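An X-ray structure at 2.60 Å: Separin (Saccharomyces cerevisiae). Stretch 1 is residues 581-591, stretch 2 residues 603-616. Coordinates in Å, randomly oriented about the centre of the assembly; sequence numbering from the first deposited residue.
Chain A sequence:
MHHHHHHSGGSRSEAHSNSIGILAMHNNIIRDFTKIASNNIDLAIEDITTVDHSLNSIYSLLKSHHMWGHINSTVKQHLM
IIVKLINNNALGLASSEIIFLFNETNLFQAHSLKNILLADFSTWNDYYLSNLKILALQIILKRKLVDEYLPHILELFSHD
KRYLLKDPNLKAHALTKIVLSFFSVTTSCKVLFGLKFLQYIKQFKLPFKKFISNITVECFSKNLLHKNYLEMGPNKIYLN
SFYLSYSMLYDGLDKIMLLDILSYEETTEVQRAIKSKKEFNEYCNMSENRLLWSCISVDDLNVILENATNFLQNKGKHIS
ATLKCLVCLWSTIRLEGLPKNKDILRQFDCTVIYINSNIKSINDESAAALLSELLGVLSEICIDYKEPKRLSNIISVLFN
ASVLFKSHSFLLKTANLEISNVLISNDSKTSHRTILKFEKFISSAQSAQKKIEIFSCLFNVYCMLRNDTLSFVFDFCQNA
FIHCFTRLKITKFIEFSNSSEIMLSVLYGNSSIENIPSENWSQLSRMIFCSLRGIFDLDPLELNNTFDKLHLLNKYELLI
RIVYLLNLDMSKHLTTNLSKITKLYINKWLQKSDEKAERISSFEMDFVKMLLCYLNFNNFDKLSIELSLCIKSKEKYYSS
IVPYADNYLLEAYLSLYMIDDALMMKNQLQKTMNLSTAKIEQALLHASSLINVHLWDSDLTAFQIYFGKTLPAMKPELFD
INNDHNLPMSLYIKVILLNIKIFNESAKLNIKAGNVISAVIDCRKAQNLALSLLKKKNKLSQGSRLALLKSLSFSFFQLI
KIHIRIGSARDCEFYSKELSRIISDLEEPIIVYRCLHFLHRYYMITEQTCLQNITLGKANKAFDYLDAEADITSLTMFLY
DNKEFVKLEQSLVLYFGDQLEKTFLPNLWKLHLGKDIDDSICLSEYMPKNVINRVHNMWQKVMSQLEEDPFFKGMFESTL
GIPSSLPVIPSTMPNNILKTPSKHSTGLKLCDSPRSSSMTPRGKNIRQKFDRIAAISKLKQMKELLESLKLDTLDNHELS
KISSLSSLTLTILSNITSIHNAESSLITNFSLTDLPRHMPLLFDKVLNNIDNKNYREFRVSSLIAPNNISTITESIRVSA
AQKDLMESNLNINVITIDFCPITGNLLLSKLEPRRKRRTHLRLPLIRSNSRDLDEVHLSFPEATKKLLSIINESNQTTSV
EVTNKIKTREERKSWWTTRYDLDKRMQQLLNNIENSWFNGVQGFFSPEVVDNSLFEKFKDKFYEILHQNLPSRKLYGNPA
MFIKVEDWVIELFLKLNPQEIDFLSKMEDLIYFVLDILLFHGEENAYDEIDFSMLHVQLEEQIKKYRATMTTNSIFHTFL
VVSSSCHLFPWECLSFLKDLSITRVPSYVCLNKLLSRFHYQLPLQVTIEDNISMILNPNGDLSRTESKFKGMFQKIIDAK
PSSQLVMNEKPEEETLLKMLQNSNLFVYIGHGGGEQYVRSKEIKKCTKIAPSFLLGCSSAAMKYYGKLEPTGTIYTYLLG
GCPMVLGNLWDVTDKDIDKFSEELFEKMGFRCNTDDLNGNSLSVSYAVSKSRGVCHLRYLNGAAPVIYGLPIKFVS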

# COMPACT_ATOMS: atom_id res chain seq x y z
N ILE A 581 23.75 -2.41 2.16
CA ILE A 581 23.47 -3.70 2.77
C ILE A 581 22.79 -4.71 1.84
O ILE A 581 22.94 -5.91 2.03
CB ILE A 581 22.63 -3.56 4.08
CG1 ILE A 581 21.19 -3.16 3.79
CG2 ILE A 581 23.27 -2.56 5.03
CD1 ILE A 581 20.41 -2.86 5.03
N THR A 582 22.07 -4.26 0.82
CA THR A 582 21.53 -5.21 -0.15
C THR A 582 22.68 -5.83 -0.94
O THR A 582 22.64 -7.00 -1.31
CB THR A 582 20.53 -4.56 -1.13
OG1 THR A 582 19.57 -3.79 -0.41
CG2 THR A 582 19.80 -5.63 -1.94
N LYS A 583 23.71 -5.04 -1.20
CA LYS A 583 24.83 -5.55 -1.95
C LYS A 583 25.65 -6.47 -1.08
O LYS A 583 26.07 -7.54 -1.52
CB LYS A 583 25.69 -4.42 -2.49
CG LYS A 583 25.39 -4.15 -3.94
CD LYS A 583 25.50 -2.69 -4.29
CE LYS A 583 24.90 -2.44 -5.69
NZ LYS A 583 25.41 -3.42 -6.74
N LEU A 584 25.87 -6.04 0.17
CA LEU A 584 26.57 -6.86 1.15
C LEU A 584 25.94 -8.23 1.30
O LEU A 584 26.64 -9.24 1.27
CB LEU A 584 26.60 -6.16 2.50
CG LEU A 584 27.87 -5.33 2.64
CD1 LEU A 584 27.75 -4.38 3.79
CD2 LEU A 584 29.01 -6.29 2.83
N TYR A 585 24.62 -8.24 1.43
CA TYR A 585 23.90 -9.47 1.61
C TYR A 585 24.02 -10.38 0.41
O TYR A 585 24.18 -11.59 0.56
CB TYR A 585 22.43 -9.20 1.91
CG TYR A 585 21.60 -10.44 2.10
CD1 TYR A 585 21.74 -11.23 3.22
CD2 TYR A 585 20.65 -10.81 1.15
CE1 TYR A 585 20.99 -12.37 3.39
CE2 TYR A 585 19.88 -11.93 1.31
CZ TYR A 585 20.05 -12.72 2.44
OH TYR A 585 19.29 -13.85 2.60
N ILE A 586 23.97 -9.80 -0.79
CA ILE A 586 24.07 -10.60 -2.00
C ILE A 586 25.46 -11.20 -2.17
O ILE A 586 25.60 -12.38 -2.50
CB ILE A 586 23.71 -9.78 -3.27
CG1 ILE A 586 22.22 -9.41 -3.27
CG2 ILE A 586 24.05 -10.56 -4.55
CD1 ILE A 586 21.80 -8.68 -4.53
N ASN A 587 26.51 -10.42 -1.93
CA ASN A 587 27.85 -10.88 -2.27
C ASN A 587 28.65 -11.55 -1.16
O ASN A 587 29.55 -12.33 -1.45
CB ASN A 587 28.66 -9.73 -2.82
CG ASN A 587 28.21 -9.32 -4.22
OD1 ASN A 587 27.61 -8.26 -4.39
ND2 ASN A 587 28.48 -10.18 -5.22
N LYS A 588 28.33 -11.24 0.10
CA LYS A 588 29.10 -11.77 1.22
C LYS A 588 28.27 -12.67 2.13
O LYS A 588 28.80 -13.26 3.06
CB LYS A 588 29.71 -10.64 2.04
CG LYS A 588 30.56 -9.69 1.24
CD LYS A 588 31.51 -10.44 0.36
CE LYS A 588 32.91 -10.48 0.95
NZ LYS A 588 33.32 -9.08 1.30
N TRP A 589 26.97 -12.76 1.89
CA TRP A 589 26.18 -13.75 2.62
C TRP A 589 25.53 -14.74 1.67
O TRP A 589 25.92 -15.90 1.60
CB TRP A 589 25.10 -13.10 3.48
CG TRP A 589 24.66 -14.05 4.55
CD1 TRP A 589 23.54 -14.83 4.55
CD2 TRP A 589 25.37 -14.37 5.74
NE1 TRP A 589 23.50 -15.60 5.68
CE2 TRP A 589 24.62 -15.34 6.43
CE3 TRP A 589 26.58 -13.93 6.30
CZ2 TRP A 589 25.03 -15.88 7.66
CZ3 TRP A 589 26.99 -14.46 7.52
CH2 TRP A 589 26.21 -15.43 8.18
N LEU A 590 24.55 -14.25 0.92
CA LEU A 590 23.76 -15.08 0.02
C LEU A 590 24.63 -15.87 -0.94
O LEU A 590 24.30 -17.00 -1.28
CB LEU A 590 22.79 -14.21 -0.75
CG LEU A 590 21.44 -14.81 -1.11
CD1 LEU A 590 20.75 -15.28 0.15
CD2 LEU A 590 20.61 -13.74 -1.83
N GLN A 591 25.74 -15.28 -1.36
CA GLN A 591 26.63 -15.91 -2.34
C GLN A 591 27.42 -17.08 -1.75
O GLN A 591 27.76 -18.03 -2.47
CB GLN A 591 27.62 -14.90 -2.91
CG GLN A 591 27.90 -15.12 -4.38
CD GLN A 591 26.61 -15.23 -5.20
OE1 GLN A 591 25.75 -14.35 -5.16
NE2 GLN A 591 26.48 -16.33 -5.95
N PHE A 603 15.29 -15.90 11.38
CA PHE A 603 15.77 -14.54 11.51
C PHE A 603 16.19 -14.01 10.13
O PHE A 603 15.95 -12.85 9.78
CB PHE A 603 16.92 -14.51 12.50
CG PHE A 603 17.47 -13.16 12.77
CD1 PHE A 603 16.75 -12.22 13.50
CD2 PHE A 603 18.76 -12.84 12.37
CE1 PHE A 603 17.28 -10.99 13.80
CE2 PHE A 603 19.29 -11.59 12.65
CZ PHE A 603 18.55 -10.68 13.38
N GLU A 604 16.82 -14.86 9.34
CA GLU A 604 17.26 -14.43 8.03
C GLU A 604 16.11 -14.42 7.01
O GLU A 604 15.99 -13.48 6.23
CB GLU A 604 18.40 -15.31 7.53
CG GLU A 604 19.00 -14.76 6.27
CD GLU A 604 20.00 -15.70 5.67
OE1 GLU A 604 20.12 -15.69 4.43
OE2 GLU A 604 20.64 -16.45 6.42
N MET A 605 15.27 -15.46 7.04
CA MET A 605 14.03 -15.52 6.26
C MET A 605 13.17 -14.27 6.38
O MET A 605 12.75 -13.70 5.38
CB MET A 605 13.18 -16.72 6.69
CG MET A 605 13.81 -18.07 6.44
SD MET A 605 14.03 -18.26 4.66
CE MET A 605 15.80 -17.94 4.45
N ASP A 606 12.90 -13.87 7.61
CA ASP A 606 12.11 -12.69 7.87
C ASP A 606 12.82 -11.45 7.40
O ASP A 606 12.18 -10.49 7.00
CB ASP A 606 11.80 -12.55 9.36
CG ASP A 606 10.94 -13.67 9.88
OD1 ASP A 606 10.45 -14.50 9.06
OD2 ASP A 606 10.77 -13.73 11.12
N PHE A 607 14.15 -11.48 7.47
CA PHE A 607 14.96 -10.35 7.05
C PHE A 607 14.81 -10.09 5.55
O PHE A 607 14.56 -8.96 5.12
CB PHE A 607 16.43 -10.59 7.39
CG PHE A 607 17.37 -9.69 6.64
CD1 PHE A 607 17.40 -8.33 6.90
CD2 PHE A 607 18.22 -10.21 5.67
CE1 PHE A 607 18.26 -7.50 6.19
CE2 PHE A 607 19.08 -9.38 4.97
CZ PHE A 607 19.10 -8.02 5.23
N VAL A 608 14.97 -11.16 4.78
CA VAL A 608 14.90 -11.13 3.34
C VAL A 608 13.54 -10.62 2.88
O VAL A 608 13.47 -9.77 1.99
CB VAL A 608 15.15 -12.50 2.75
CG1 VAL A 608 15.05 -12.45 1.25
CG2 VAL A 608 16.49 -12.98 3.15
N LYS A 609 12.47 -11.14 3.48
CA LYS A 609 11.14 -10.66 3.17
C LYS A 609 11.02 -9.16 3.45
O LYS A 609 10.50 -8.41 2.61
CB LYS A 609 10.09 -11.43 3.96
CG LYS A 609 9.82 -12.82 3.38
CD LYS A 609 9.65 -13.89 4.45
CE LYS A 609 8.60 -13.53 5.50
NZ LYS A 609 8.11 -14.76 6.17
N MET A 610 11.54 -8.71 4.59
CA MET A 610 11.50 -7.30 4.94
C MET A 610 12.37 -6.42 4.00
O MET A 610 12.14 -5.22 3.87
CB MET A 610 11.91 -7.12 6.40
CG MET A 610 11.48 -5.84 7.06
SD MET A 610 9.91 -5.09 6.51
CE MET A 610 8.66 -6.41 6.65
N LEU A 611 13.35 -7.05 3.35
CA LEU A 611 14.34 -6.34 2.54
C LEU A 611 13.80 -6.13 1.14
O LEU A 611 13.94 -5.04 0.57
CB LEU A 611 15.66 -7.13 2.49
CG LEU A 611 16.82 -6.56 1.65
CD1 LEU A 611 17.29 -5.23 2.21
CD2 LEU A 611 17.97 -7.54 1.59
N LEU A 612 13.24 -7.20 0.58
CA LEU A 612 12.53 -7.17 -0.68
C LEU A 612 11.42 -6.12 -0.61
O LEU A 612 11.30 -5.28 -1.51
CB LEU A 612 11.93 -8.54 -1.00
CG LEU A 612 12.86 -9.67 -1.39
CD1 LEU A 612 12.06 -10.91 -1.65
CD2 LEU A 612 13.66 -9.32 -2.61
N CYS A 613 10.64 -6.17 0.46
CA CYS A 613 9.56 -5.22 0.66
C CYS A 613 10.04 -3.77 0.81
O CYS A 613 9.37 -2.86 0.34
CB CYS A 613 8.73 -5.62 1.87
SG CYS A 613 7.54 -4.41 2.47
N TYR A 614 11.19 -3.54 1.43
CA TYR A 614 11.66 -2.17 1.56
C TYR A 614 12.35 -1.70 0.29
O TYR A 614 12.36 -0.51 -0.00
CB TYR A 614 12.59 -2.01 2.75
CG TYR A 614 12.71 -0.62 3.33
CD1 TYR A 614 11.58 0.10 3.70
CD2 TYR A 614 13.95 -0.04 3.55
CE1 TYR A 614 11.67 1.36 4.26
CE2 TYR A 614 14.06 1.22 4.12
CZ TYR A 614 12.91 1.92 4.47
OH TYR A 614 13.00 3.17 5.03
N LEU A 615 12.95 -2.63 -0.45
CA LEU A 615 13.51 -2.29 -1.75
C LEU A 615 12.39 -1.85 -2.70
O LEU A 615 12.44 -0.80 -3.33
CB LEU A 615 14.27 -3.48 -2.35
CG LEU A 615 15.66 -3.82 -1.81
CD1 LEU A 615 16.16 -5.05 -2.53
CD2 LEU A 615 16.64 -2.67 -1.95
N ASN A 616 11.37 -2.69 -2.78
CA ASN A 616 10.22 -2.44 -3.61
C ASN A 616 9.47 -1.15 -3.28
O ASN A 616 9.08 -0.40 -4.16
CB ASN A 616 9.28 -3.63 -3.49
CG ASN A 616 7.95 -3.37 -4.11
OD1 ASN A 616 7.12 -2.64 -3.56
ND2 ASN A 616 7.72 -3.99 -5.25

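Two helical stretches of one separin chain pack obliquely, their N-to-C directions 136° apart and their axes 11.9 Å from each other at closest approach. Backbones come nearest at Thr582 and Leu611, whose CA atoms lie 7.8 Å apart; the CA atoms of Tyr585 and Val608 are separated by 9.3 Å. The contact is small, burying 406 Å² summed over both sides, and side chains alone make it. At its centre Tyr585, with chi1 in the t well, enters the other helix as a knob among Glu604, Phe607, Val608 and Leu611.

Along stretch 2, Glu604 supplies the polar anchor. Its chi1 and chi2 are both t, so the chain is extended and carries the carboxylate to the first helix, where each oxygen takes a different donor. Tyr585 OH donates to Glu604 OE1 at 2.7 Å, a short bond of phenol to carboxylate lying near the plane of the tyrosine ring. Trp589 NE1 donates to Glu604 OE2 at 3.1 Å, with an N-H...O angle of 145°, again at the ring edge, where the indole N-H points. A buried acidic group thus finds two neutral donors, and OE1 is also hydrogen-bonded elsewhere in the structure. The two donors stand four residues apart in a helix that widens into a pi-type turn at 585-590: Leu590 N bonds to Tyr585 O at 2.7 Å, whereas the bond from Trp589 N to the same Tyr585 O, at 3.3 Å, is weak.

Phe607 turns its edge to the face of Tyr585. The ring planes meet at 76° and the centroids are 5.2 Å apart, with Phe607 CE2 lying 3.7 Å from Tyr585 CD1; this arrangement sets the slightly positive C-H rim of one ring against the pi cloud of the other. Val608 points sideways, yet its CG2 reaches to 3.0 Å from Tyr585 OH, a tight contact, and to 3.6 Å from Tyr585 CZ, so a methyl packs beside the polar end of the ring. One turn on, Leu611 adds a looser apolar contact, its CD2 4.3 Å from Tyr585 CD2, while its other methyl, CD1, lies 3.8 Å from Thr582 OG1.

Leu615 closes the contact, its CD2 3.5 Å from Thr582 OG1. Neither leucine can bond to that hydroxyl, which is satisfied elsewhere in the structure; here it is simply packed against methyl groups. The hydrogen bonds between the stretches thus converge on Glu604, and van der Waals packing continues to Leu615.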